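Local coordinates for protein putative lipase (Bacteroides thetaiotaomicron VPI-5482, PDB 3BZW) that is a putative lipase of the GDSL-like (SGNH hydrolase) family, possibly with lysophospholipase activity, at residues N45-K48 with K54-L57; L230-D235 with Q248-R253. All coordinates share one frame; numbering follows the deposited sequence.

Contact 1. Residues N45-K48 with K54-L57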
# COMPACT_ATOMS: atom_id res chain seq x y z
N ASN A 45 16.77 46.31 13.95
CA ASN A 45 17.65 45.55 13.08
C ASN A 45 16.85 44.73 12.08
O ASN A 45 17.38 44.26 11.07
CB ASN A 45 18.56 44.63 13.89
CG ASN A 45 19.59 45.40 14.69
OD1 ASN A 45 19.48 45.54 15.90
ND2 ASN A 45 20.60 45.91 13.99
N ILE A 46 15.56 44.56 12.37
CA ILE A 46 14.67 43.79 11.51
C ILE A 46 13.40 44.56 11.16
O ILE A 46 12.71 45.07 12.05
CB ILE A 46 14.24 42.46 12.18
CG1 ILE A 46 15.47 41.57 12.41
CG2 ILE A 46 13.22 41.74 11.30
CD1 ILE A 46 15.15 40.27 13.13
N LYS A 47 13.11 44.65 9.87
CA LYS A 47 11.89 45.30 9.41
C LYS A 47 10.93 44.13 9.23
O LYS A 47 11.21 43.20 8.47
CB LYS A 47 12.13 46.01 8.07
CG LYS A 47 10.93 46.77 7.53
CD LYS A 47 11.31 47.58 6.30
CE LYS A 47 10.12 48.37 5.77
NZ LYS A 47 10.50 49.15 4.56
N LYS A 48 9.81 44.16 9.95
CA LYS A 48 8.84 43.07 9.92
C LYS A 48 7.88 43.04 8.72
O LYS A 48 7.62 44.06 8.09
CB LYS A 48 8.05 43.03 11.23
CG LYS A 48 8.87 42.56 12.44
CD LYS A 48 9.92 43.59 12.89
CE LYS A 48 10.79 43.05 14.02
NZ LYS A 48 11.76 44.07 14.53
N LYS A 54 2.40 47.42 5.07
CA LYS A 54 1.92 48.77 5.33
C LYS A 54 2.36 49.65 4.17
O LYS A 54 1.59 50.45 3.63
CB LYS A 54 2.53 49.30 6.63
CG LYS A 54 1.99 50.67 7.05
CD LYS A 54 2.72 51.22 8.27
CE LYS A 54 4.11 51.72 7.91
NZ LYS A 54 4.81 52.28 9.10
N GLU A 55 3.62 49.48 3.79
CA GLU A 55 4.26 50.22 2.71
C GLU A 55 3.70 49.90 1.32
O GLU A 55 3.39 50.81 0.54
CB GLU A 55 5.76 49.91 2.73
CG GLU A 55 6.57 50.41 1.55
CD GLU A 55 7.99 49.87 1.59
OE1 GLU A 55 8.59 49.84 2.69
OE2 GLU A 55 8.52 49.47 0.52
N TRP A 56 3.57 48.61 1.01
CA TRP A 56 3.10 48.18 -0.30
C TRP A 56 1.60 48.25 -0.55
O TRP A 56 1.17 48.54 -1.67
CB TRP A 56 3.54 46.73 -0.57
CG TRP A 56 5.01 46.47 -0.42
CD1 TRP A 56 6.04 47.33 -0.68
CD2 TRP A 56 5.62 45.21 -0.09
NE1 TRP A 56 7.25 46.69 -0.54
CE2 TRP A 56 7.02 45.39 -0.18
CE3 TRP A 56 5.11 43.95 0.26
CZ2 TRP A 56 7.92 44.35 0.08
CZ3 TRP A 56 6.01 42.92 0.51
CH2 TRP A 56 7.40 43.12 0.42
N LEU A 57 0.80 47.96 0.48
CA LEU A 57 -0.65 47.96 0.32
C LEU A 57 -1.40 48.98 1.17
O LEU A 57 -2.63 49.01 1.15
CB LEU A 57 -1.18 46.55 0.61
CG LEU A 57 -0.66 45.46 -0.33
CD1 LEU A 57 -1.16 44.09 0.12
CD2 LEU A 57 -1.13 45.75 -1.74

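Contact 2. Residues L230-D235 with Q248-R253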
# COMPACT_ATOMS: atom_id res chain seq x y z
N LEU A 230 20.05 30.43 4.67
CA LEU A 230 20.20 31.12 5.95
C LEU A 230 20.34 32.62 5.72
O LEU A 230 20.37 33.41 6.67
CB LEU A 230 21.40 30.57 6.73
CG LEU A 230 21.17 29.18 7.36
CD1 LEU A 230 22.44 28.66 8.01
CD2 LEU A 230 20.05 29.27 8.40
N ILE A 231 20.41 33.02 4.45
CA ILE A 231 20.50 34.43 4.09
C ILE A 231 19.20 35.11 4.52
O ILE A 231 19.13 36.34 4.59
CB ILE A 231 20.64 34.62 2.56
CG1 ILE A 231 19.52 33.86 1.84
CG2 ILE A 231 22.01 34.17 2.09
CD1 ILE A 231 19.54 34.03 0.33
N TYR A 232 18.18 34.32 4.81
CA TYR A 232 16.88 34.83 5.24
C TYR A 232 16.70 34.84 6.75
O TYR A 232 15.64 35.24 7.25
CB TYR A 232 15.75 34.00 4.62
CG TYR A 232 15.60 34.18 3.13
CD1 TYR A 232 15.26 35.41 2.59
CD2 TYR A 232 15.76 33.09 2.27
CE1 TYR A 232 15.09 35.57 1.22
CE2 TYR A 232 15.58 33.24 0.90
CZ TYR A 232 15.25 34.48 0.38
OH TYR A 232 15.09 34.64 -0.97
N PHE A 233 17.72 34.41 7.48
CA PHE A 233 17.65 34.36 8.94
C PHE A 233 18.71 35.24 9.60
O PHE A 233 19.77 35.48 9.03
CB PHE A 233 17.70 32.90 9.39
CG PHE A 233 16.49 32.12 8.98
CD1 PHE A 233 15.39 32.00 9.84
CD2 PHE A 233 16.38 31.59 7.69
CE1 PHE A 233 14.21 31.38 9.41
CE2 PHE A 233 15.21 30.97 7.25
CZ PHE A 233 14.12 30.87 8.12
N TYR A 234 18.40 35.72 10.80
CA TYR A 234 19.26 36.67 11.51
C TYR A 234 20.73 36.39 11.83
O TYR A 234 21.59 37.23 11.55
CB TYR A 234 18.59 37.12 12.80
CG TYR A 234 19.08 38.47 13.27
CD1 TYR A 234 18.68 39.64 12.62
CD2 TYR A 234 20.00 38.58 14.31
CE1 TYR A 234 19.19 40.88 12.99
CE2 TYR A 234 20.51 39.82 14.70
CZ TYR A 234 20.10 40.97 14.03
OH TYR A 234 20.60 42.20 14.40
N ASP A 235 21.03 35.24 12.41
CA ASP A 235 22.40 34.96 12.81
C ASP A 235 22.84 33.54 12.46
O ASP A 235 22.43 32.58 13.11
CB ASP A 235 22.54 35.21 14.31
CG ASP A 235 23.99 35.31 14.77
OD1 ASP A 235 24.78 34.39 14.47
OD2 ASP A 235 24.33 36.30 15.45
N GLN A 248 11.91 38.57 6.17
CA GLN A 248 10.63 39.23 6.46
C GLN A 248 10.03 39.79 5.17
O GLN A 248 8.81 39.80 5.00
CB GLN A 248 10.84 40.37 7.46
CG GLN A 248 11.15 39.94 8.89
CD GLN A 248 9.93 39.39 9.62
OE1 GLN A 248 8.79 39.62 9.22
NE2 GLN A 248 10.17 38.68 10.72
N GLU A 249 10.89 40.25 4.27
CA GLU A 249 10.41 40.80 3.01
C GLU A 249 9.91 39.70 2.08
O GLU A 249 8.91 39.88 1.37
CB GLU A 249 11.52 41.63 2.34
CG GLU A 249 11.12 42.21 0.98
CD GLU A 249 11.90 43.46 0.60
OE1 GLU A 249 13.09 43.57 0.97
OE2 GLU A 249 11.32 44.34 -0.08
N ARG A 250 10.58 38.55 2.07
CA ARG A 250 10.13 37.45 1.22
C ARG A 250 8.79 36.96 1.78
O ARG A 250 7.87 36.64 1.03
CB ARG A 250 11.17 36.31 1.21
CG ARG A 250 10.70 35.07 0.46
CD ARG A 250 11.85 34.24 -0.08
NE ARG A 250 11.36 33.04 -0.77
CZ ARG A 250 12.06 32.32 -1.64
NH1 ARG A 250 13.31 32.67 -1.94
NH2 ARG A 250 11.51 31.26 -2.21
N MSE A 251 8.69 36.94 3.11
CA MSE A 251 7.45 36.53 3.78
C MSE A 251 6.31 37.47 3.39
O MSE A 251 5.22 37.03 3.01
CB MSE A 251 7.63 36.57 5.30
CG MSE A 251 8.43 35.42 5.87
SE MSE A 251 9.07 35.81 7.67
CE MSE A 251 7.38 36.22 8.49
N ALA A 252 6.57 38.77 3.49
CA ALA A 252 5.57 39.79 3.17
C ALA A 252 5.13 39.71 1.71
O ALA A 252 3.94 39.79 1.40
CB ALA A 252 6.12 41.18 3.49
N ARG A 253 6.10 39.56 0.81
CA ARG A 253 5.77 39.49 -0.61
C ARG A 253 4.95 38.23 -0.89
O ARG A 253 4.05 38.23 -1.74
CB ARG A 253 7.05 39.48 -1.44
CG ARG A 253 6.83 39.99 -2.85
CD ARG A 253 6.62 41.50 -2.85
NE ARG A 253 5.95 41.94 -4.07
CZ ARG A 253 5.68 43.21 -4.35
NH1 ARG A 253 6.03 44.17 -3.51
NH2 ARG A 253 5.05 43.51 -5.48

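Contact 1. Residues N45-K48 with K54-L57
K47 lies on an extended bit of loop just ahead of helix 49-57 and E55 on the last turn of that helix, so the chain rises through nearly two helical turns between them and their CA atoms stand 11.3 Å apart. The side chains span this gap in a single salt bridge, with K47 NZ 2.8 Å from E55 OE1. The ammonium meets that oxygen nearly head-on to its C-O bond, and E55 OE2 lies 4.5 Å from K47 NZ, so one carboxylate oxygen takes the lysine and the grip is not bidentate. Both chains are stretched to bring the charges together. In K47, CG stands opposite the backbone N (chi1 -177°) and every later torsion is also near 180°, which carries NZ 6.3 Å from its own CA. E55 is likewise extended, its CG anti to the backbone N, and the two side chains cross at about a right angle. Lysine and glutamate suit these places because each pairs a long aliphatic reach with a charge that can stay near solvent on this surface of the protein. The loop follows strand 28-33, after which the GDSL hydrolases carry the Gly-Asp-Ser block that names the family, and it delivers the chain to its first helix, in the alpha/beta fold of the family. K48, the N-cap residue of that helix, behaves quite differently from its neighbour: its buried chain curls back so that NZ donates to I46 O at 2.8 Å, approaching 33° out of the carbonyl plane. The same ammonium also bonds P39 O and C41 O, so three main-chain oxygens hold it, which probably offsets the cost of burying its charge. K47 N bonds T245 OG1, while the W56 side chain touches E249 and A252 on helix 245-258.

Contact 2. Residues L230-D235 with Q248-R253
R250 NH1 donates a hydrogen bond to Y232 OH, 2.8 Å away, with an N-H...O angle of 158°. The hydroxyl sits at the edge of the guanidinium, only 4° out of its plane, whereas the phenol ring stands almost perpendicular to that plane. R250 is extended from CG to NE, and its shaft passes slantwise beside the ring, bringing CD to 3.4 Å from Y232 CZ. Tyrosine suits this buried place: its ring packs on the aliphatic part of the arginine and its hydroxyl accepts a bond from NH1. T220 O, bonded to NE, and K161 O of the second subunit, bonded to NH2, help to fix the rotation of the guanidinium. A phenylalanine in place of Y232 would probably keep much of the packing but deprive R250 NH1 of this acceptor, leaving the guanidinium less firmly set. P159 of the second subunit packs on Y232, and F266 of that subunit on R250. The pair thus joins a 3-10 turn to helix 245-258 at a subunit interface, on the two flanks of the connection that bears the Asp-x-x-His block characteristic of SGNH hydrolases.

Overall arrangement
Following the chain from its N terminus, contact 1 closes first: the loop after strand 28-33 enters helix 49-57, and the salt bridge spans most of that helix. The chain then builds the rest of the parallel sheet and its flanking helices before contact 2 opens, closing the connection between residues 230-235 and the last helix, 245-258. The two closures are in series, neither nested nor crossed, yet their centres lie only about 12 Å apart. N45 and I46 tie the loop before helix 49-57 to Y234, and I46 also touches Q248. A cation-pi contact of W56 with R253 joins helices 49-57 and 245-258, bringing early and late parts of the fold together.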